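Local coordinates for protein reducing end xylose-releasing exo-oligoxylanase (Paenibacillus barengoltzii G22, PDB 5YXT) that probably hydrolyses xylo-oligosaccharides by releasing xylose from their reducing ends, as a glycoside hydrolase of family 8, at residues C[33-36]-C[37-41]; C[220-223]-C[224-228]; C[340-343]-C[344-348]. One frame throughout, in Å; residues are numbered along the deposited sequence.

Contact 1 (C[33-36]-C[37-41]); sequences ETWE and QLFEG
Trp35 and Phe39, one helical turn apart, lie flat on each other in an offset stack. The six-membered ring of the indole and the phenyl ring are almost parallel, their planes 6° apart. Phe39 CD1 comes within 3.5 Å of Trp35 CZ3. Trp35 reaches this place because its CG stands anti to the backbone N (chi1 175°), which carries the indole along the helix toward the following turn. Phe39 CB also sits over the same indole face in a CH-pi contact. At the edge of the indole, Trp35 NE1 gives a hydrogen bond of 3.0 Å to Glu40 OE1, in the indole plane but from above the carboxylate plane. With an alanine here in place of Trp35, Phe39 would probably lose the cover over one ring face and Glu40 OE1 its N-H donor. Tyr81 also stacks with Trp35, and Met77 and Leu363 touch Phe39. The solvent side is looser: the like-charged Glu36 and Glu40 carboxylates do not bond to each other, and Arg83, in cation-pi contact with Trp35, also touches Glu40. A water joins the buried Thr34 OG1, itself bonded to Arg30 O, to OE1 of the exposed Gln37. This is an i to i+4 aromatic stack in the C-terminal part of helix 24-40, where the winding widens into a pi-type turn and the buried face packs on helices 68-80 and 355-369.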
# COMPACT_ATOMS: atom_id res chain seq x y z
N GLU C 33 -0.07 1.29 -33.17
CA GLU C 33 0.52 2.62 -33.37
C GLU C 33 1.99 2.62 -32.97
O GLU C 33 2.82 3.29 -33.61
CB GLU C 33 -0.24 3.68 -32.57
CG GLU C 33 -1.58 4.09 -33.16
CD GLU C 33 -2.44 4.87 -32.17
OE1 GLU C 33 -2.09 4.88 -30.97
OE2 GLU C 33 -3.46 5.47 -32.59
N THR C 34 2.34 1.87 -31.92
CA THR C 34 3.74 1.79 -31.51
C THR C 34 4.58 1.07 -32.55
O THR C 34 5.68 1.53 -32.89
CB THR C 34 3.84 1.07 -30.17
OG1 THR C 34 3.08 1.79 -29.19
CG2 THR C 34 5.30 0.98 -29.72
N TRP C 35 4.11 -0.08 -33.04
CA TRP C 35 4.80 -0.75 -34.14
C TRP C 35 5.08 0.22 -35.28
O TRP C 35 6.21 0.35 -35.76
CB TRP C 35 4.00 -1.96 -34.63
CG TRP C 35 4.66 -2.58 -35.82
CD1 TRP C 35 4.36 -2.34 -37.13
CD2 TRP C 35 5.77 -3.49 -35.81
NE1 TRP C 35 5.21 -3.06 -37.94
CE2 TRP C 35 6.08 -3.77 -37.16
CE3 TRP C 35 6.52 -4.09 -34.80
CZ2 TRP C 35 7.13 -4.63 -37.52
CZ3 TRP C 35 7.55 -4.96 -35.16
CH2 TRP C 35 7.85 -5.22 -36.51
N GLU C 36 4.05 0.95 -35.71
CA GLU C 36 4.23 1.81 -36.88
C GLU C 36 5.26 2.91 -36.63
O GLU C 36 6.11 3.17 -37.49
CB GLU C 36 2.88 2.37 -37.31
CG GLU C 36 1.92 1.24 -37.74
CD GLU C 36 0.61 1.72 -38.33
OE1 GLU C 36 -0.44 1.53 -37.67
OE2 GLU C 36 0.62 2.24 -39.47
N GLN C 37 5.23 3.53 -35.44
CA GLN C 37 6.19 4.58 -35.13
C GLN C 37 7.63 4.06 -35.13
O GLN C 37 8.56 4.80 -35.46
CB GLN C 37 5.88 5.20 -33.76
CG GLN C 37 4.58 6.00 -33.69
CD GLN C 37 4.49 6.84 -32.42
OE1 GLN C 37 3.92 6.42 -31.42
NE2 GLN C 37 5.06 8.04 -32.47
N LEU C 38 7.83 2.81 -34.74
CA LEU C 38 9.17 2.26 -34.59
C LEU C 38 9.70 1.61 -35.85
O LEU C 38 10.91 1.65 -36.11
CB LEU C 38 9.19 1.24 -33.44
CG LEU C 38 9.40 1.78 -32.02
CD1 LEU C 38 8.53 2.96 -31.72
CD2 LEU C 38 9.21 0.68 -30.96
N PHE C 39 8.81 0.98 -36.64
CA PHE C 39 9.23 0.20 -37.79
C PHE C 39 8.74 0.74 -39.12
O PHE C 39 9.28 0.34 -40.16
CB PHE C 39 8.76 -1.27 -37.65
CG PHE C 39 9.54 -2.05 -36.63
CD1 PHE C 39 9.24 -1.95 -35.28
CD2 PHE C 39 10.62 -2.83 -37.02
CE1 PHE C 39 9.99 -2.64 -34.33
CE2 PHE C 39 11.37 -3.53 -36.08
CZ PHE C 39 11.05 -3.43 -34.74
N GLU C 40 7.74 1.62 -39.14
CA GLU C 40 7.22 2.15 -40.39
C GLU C 40 7.09 3.68 -40.37
O GLU C 40 6.48 4.25 -41.28
CB GLU C 40 5.86 1.52 -40.71
CG GLU C 40 5.95 0.03 -41.01
CD GLU C 40 4.65 -0.70 -40.76
OE1 GLU C 40 4.66 -1.95 -40.72
OE2 GLU C 40 3.60 -0.03 -40.62
N GLY C 41 7.69 4.35 -39.40
CA GLY C 41 7.54 5.78 -39.21
C GLY C 41 8.68 6.58 -39.82
O GLY C 41 9.21 6.23 -40.88
O HOH W 1 2.71 4.73 -29.75

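Contact 2 (C[220-223]-C[224-228]); sequences AAEA and SRQYL
With CG turned anti to the backbone N and the chain bent at the next bond (chi2 59°), the carboxylate of Glu222 swings forward, toward the next turn and Gln226. Gln226 has CG beside its own backbone N, anti to the carbonyl carbon, and an extended chain beyond it. Its amide crosses the carboxylate obliquely, the two planes 46° apart, with Gln226 NE2 3.3 Å from Glu222 OE1. Gln226 CG meanwhile rests 3.3 Å from Glu222 O, the carbonyl to which Gln226 N bonds almost straight (169°). A water donates to Ala223 O at 2.6 Å and more weakly to Gln226 OE1 on this exposed flank. The stretch is regular alpha-helix within helix 214-231, part of the (alpha/alpha)6 barrel known for family 8 glycoside hydrolases. Four successive i to i+4 bonds hold it, from Ser224 N to Ala220 O at one end to Tyr227 N to Ala223 O at the other. The buried flank carries Arg225, its CG 3.5 Å from Ala221 O. Its guanidinium does not pair with Glu222, since Arg225 NH1 remains 4.9 Å from Glu222 OE2. It forms salt bridges instead with Asp272 through NE and Glu203 through NH1, linking this helix to helices 263-276 and 199-208. Ser224 OG is bonded to His197 ND1, and Tyr227, whose ring stacks with that histidine, bonds through OH to Tyr244 O.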
# COMPACT_ATOMS: atom_id res chain seq x y z
N ALA C 220 21.18 -24.65 -16.71
CA ALA C 220 21.40 -23.21 -16.81
C ALA C 220 20.18 -22.43 -16.38
O ALA C 220 20.30 -21.34 -15.80
CB ALA C 220 21.78 -22.82 -18.24
N ALA C 221 18.99 -22.94 -16.71
CA ALA C 221 17.75 -22.29 -16.27
C ALA C 221 17.68 -22.21 -14.75
O ALA C 221 17.45 -21.14 -14.18
CB ALA C 221 16.54 -23.05 -16.83
N GLU C 222 17.91 -23.33 -14.07
CA GLU C 222 17.84 -23.27 -12.61
C GLU C 222 19.02 -22.50 -12.02
O GLU C 222 18.85 -21.75 -11.04
CB GLU C 222 17.72 -24.69 -12.03
CG GLU C 222 17.84 -24.83 -10.49
CD GLU C 222 16.81 -24.03 -9.65
OE1 GLU C 222 16.65 -24.36 -8.45
OE2 GLU C 222 16.18 -23.07 -10.15
N ALA C 223 20.21 -22.62 -12.61
CA ALA C 223 21.35 -21.87 -12.10
C ALA C 223 21.13 -20.36 -12.21
O ALA C 223 21.53 -19.61 -11.32
CB ALA C 223 22.64 -22.26 -12.83
N SER C 224 20.56 -19.91 -13.32
CA SER C 224 20.35 -18.48 -13.49
C SER C 224 19.27 -17.96 -12.55
O SER C 224 19.36 -16.83 -12.07
CB SER C 224 19.98 -18.17 -14.95
OG SER C 224 21.15 -18.01 -15.74
N ARG C 225 18.23 -18.76 -12.28
CA ARG C 225 17.22 -18.32 -11.33
C ARG C 225 17.82 -18.13 -9.95
O ARG C 225 17.57 -17.12 -9.29
CB ARG C 225 16.06 -19.32 -11.28
CG ARG C 225 15.14 -19.15 -12.44
CD ARG C 225 13.90 -20.00 -12.31
NE ARG C 225 13.16 -19.89 -13.55
CZ ARG C 225 12.95 -20.90 -14.39
NH1 ARG C 225 13.40 -22.12 -14.09
NH2 ARG C 225 12.28 -20.69 -15.51
N GLN C 226 18.63 -19.09 -9.51
CA GLN C 226 19.29 -18.97 -8.21
C GLN C 226 20.27 -17.80 -8.20
O GLN C 226 20.41 -17.11 -7.19
CB GLN C 226 20.04 -20.25 -7.86
CG GLN C 226 19.20 -21.50 -7.76
CD GLN C 226 20.07 -22.71 -7.52
OE1 GLN C 226 21.25 -22.72 -7.89
NE2 GLN C 226 19.51 -23.74 -6.89
N TYR C 227 20.98 -17.60 -9.32
CA TYR C 227 21.99 -16.55 -9.36
C TYR C 227 21.37 -15.18 -9.13
O TYR C 227 21.94 -14.33 -8.44
CB TYR C 227 22.74 -16.58 -10.69
CG TYR C 227 23.65 -15.39 -10.85
CD1 TYR C 227 24.85 -15.33 -10.17
CD2 TYR C 227 23.29 -14.31 -11.65
CE1 TYR C 227 25.68 -14.25 -10.28
CE2 TYR C 227 24.13 -13.21 -11.78
CZ TYR C 227 25.32 -13.20 -11.08
OH TYR C 227 26.17 -12.13 -11.17
N LEU C 228 20.19 -14.94 -9.70
CA LEU C 228 19.57 -13.63 -9.53
C LEU C 228 19.27 -13.32 -8.07
O LEU C 228 19.21 -12.14 -7.71
CB LEU C 228 18.31 -13.54 -10.39
CG LEU C 228 18.59 -13.55 -11.89
CD1 LEU C 228 17.28 -13.57 -12.67
CD2 LEU C 228 19.45 -12.34 -12.28
O HOH W 2 23.30 -20.57 -9.66

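Contact 3 (C[340-343]-C[344-348]); sequences CVDL and FWNTP
Asn346 folds its side chain back onto the last turn of the helix, so that Asp342 O is gripped twice by one residue. Asn346 ND2 lies 2.8 Å from Asp342 O and Asn346 N lies 3.1 Å from that same oxygen, the two donors coming from opposite faces of the carbonyl plane. The side-chain bond is fairly straight (155°), and the carbonyl oxygen is tilted modestly from the amide plane. What brings ND2 back is the first torsion of Asn346: CG stands beside its own backbone N and anti to the carbonyl carbon (chi1 -71°). One residue on, Thr347 OG1 donates to Leu343 O over 2.6 Å, from above the carbonyl plane. Asn346 N also makes a weak bond to Leu343 O, so the carbonyls of the final turn are met by both main-chain and side-chain donors.

Just behind this layer, Phe344 N bonds to Cys340 O, and Trp345 N bonds to Val341 O at 2.8 Å, continuing the helix up to its end. The carboxylate of Asp342 stands near the Asn346 amide with its plane turned 66° from it; it is held by Tyr22 OH at OD1 and by His4 ND1 of the second subunit at OD2. Farther out, the Phe344 ring is packed among helices 318-327 and 355-369. Arg30 makes a cation-pi contact with Trp345 and bonds to Trp345 O, joining this end to helix 24-40. Asn346 is the first residue to leave helical backbone angles, and the whole is a C-terminal helix end in which polar side chains beyond the last turn bond to its carbonyls, here at a face shared with a second subunit.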
# COMPACT_ATOMS: atom_id res chain seq x y z
N CYS C 340 2.76 1.33 -11.66
CA CYS C 340 3.84 1.22 -12.65
C CYS C 340 3.28 1.07 -14.06
O CYS C 340 3.80 1.64 -15.01
CB CYS C 340 4.75 0.04 -12.31
SG CYS C 340 5.89 0.35 -10.91
N VAL C 341 2.18 0.32 -14.20
CA VAL C 341 1.60 0.10 -15.51
C VAL C 341 0.90 1.36 -16.01
O VAL C 341 0.98 1.70 -17.19
CB VAL C 341 0.65 -1.12 -15.48
CG1 VAL C 341 -0.14 -1.24 -16.77
CG2 VAL C 341 1.45 -2.38 -15.25
N ASP C 342 0.22 2.09 -15.10
CA ASP C 342 -0.46 3.32 -15.52
C ASP C 342 0.52 4.40 -15.95
O ASP C 342 0.26 5.15 -16.89
CB ASP C 342 -1.35 3.88 -14.41
CG ASP C 342 -2.35 4.89 -14.95
OD1 ASP C 342 -3.18 4.49 -15.79
OD2 ASP C 342 -2.28 6.09 -14.57
N LEU C 343 1.65 4.52 -15.25
CA LEU C 343 2.68 5.44 -15.71
C LEU C 343 3.13 5.08 -17.12
O LEU C 343 3.18 5.93 -18.01
CB LEU C 343 3.86 5.44 -14.74
CG LEU C 343 5.07 6.30 -15.09
CD1 LEU C 343 4.74 7.78 -15.03
CD2 LEU C 343 6.21 5.96 -14.12
N PHE C 344 3.42 3.80 -17.35
CA PHE C 344 3.85 3.38 -18.68
C PHE C 344 2.76 3.63 -19.72
O PHE C 344 3.05 4.09 -20.83
CB PHE C 344 4.22 1.90 -18.65
CG PHE C 344 4.42 1.31 -20.02
CD1 PHE C 344 5.50 1.70 -20.81
CD2 PHE C 344 3.53 0.36 -20.51
CE1 PHE C 344 5.68 1.15 -22.09
CE2 PHE C 344 3.70 -0.19 -21.79
CZ PHE C 344 4.77 0.21 -22.58
N TRP C 345 1.51 3.32 -19.39
CA TRP C 345 0.42 3.53 -20.34
C TRP C 345 0.36 5.00 -20.76
O TRP C 345 0.06 5.31 -21.93
CB TRP C 345 -0.92 3.07 -19.75
CG TRP C 345 -2.09 3.31 -20.66
CD1 TRP C 345 -3.01 4.32 -20.56
CD2 TRP C 345 -2.48 2.53 -21.79
NE1 TRP C 345 -3.93 4.22 -21.57
CE2 TRP C 345 -3.63 3.13 -22.34
CE3 TRP C 345 -1.96 1.39 -22.40
CZ2 TRP C 345 -4.27 2.63 -23.47
CZ3 TRP C 345 -2.59 0.89 -23.53
CH2 TRP C 345 -3.74 1.51 -24.04
N ASN C 346 0.65 5.91 -19.84
CA ASN C 346 0.57 7.34 -20.11
C ASN C 346 1.90 7.94 -20.54
O ASN C 346 2.08 9.16 -20.46
CB ASN C 346 -0.01 8.07 -18.90
CG ASN C 346 -1.48 7.77 -18.72
OD1 ASN C 346 -2.32 8.32 -19.42
ND2 ASN C 346 -1.80 6.86 -17.80
N THR C 347 2.83 7.11 -21.03
CA THR C 347 4.15 7.57 -21.47
C THR C 347 4.28 7.32 -22.96
O THR C 347 4.11 6.16 -23.39
CB THR C 347 5.26 6.84 -20.71
OG1 THR C 347 5.14 7.11 -19.32
CG2 THR C 347 6.66 7.30 -21.19
N PRO C 348 4.53 8.34 -23.77
CA PRO C 348 4.68 8.13 -25.21
C PRO C 348 6.06 7.57 -25.54
O PRO C 348 7.00 7.72 -24.76
CB PRO C 348 4.50 9.53 -25.79
CG PRO C 348 5.05 10.43 -24.70
CD PRO C 348 4.68 9.76 -23.39

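Overall arrangement
From the N terminus, contact 1 comes first, in the C-terminal part of helix 24-40; contact 2 follows within helix 214-231, and contact 3 lies at the end of helix 335-345. Each is a local contact of adjoining segments, so none closes a long loop, and the three run in series without nesting or crossing. Contacts 1 and 2 lie on opposite sides of the chain's centre, their centres about 35 Å apart. Contacts 1 and 3 have nearest atoms about 6 Å apart; Arg30 and helix 355-369 connect them. Within the (alpha/alpha)6 barrel, contact 2 ties helix 214-231 to helices 199-208 and 263-276, while contact 3 also meets the second subunit.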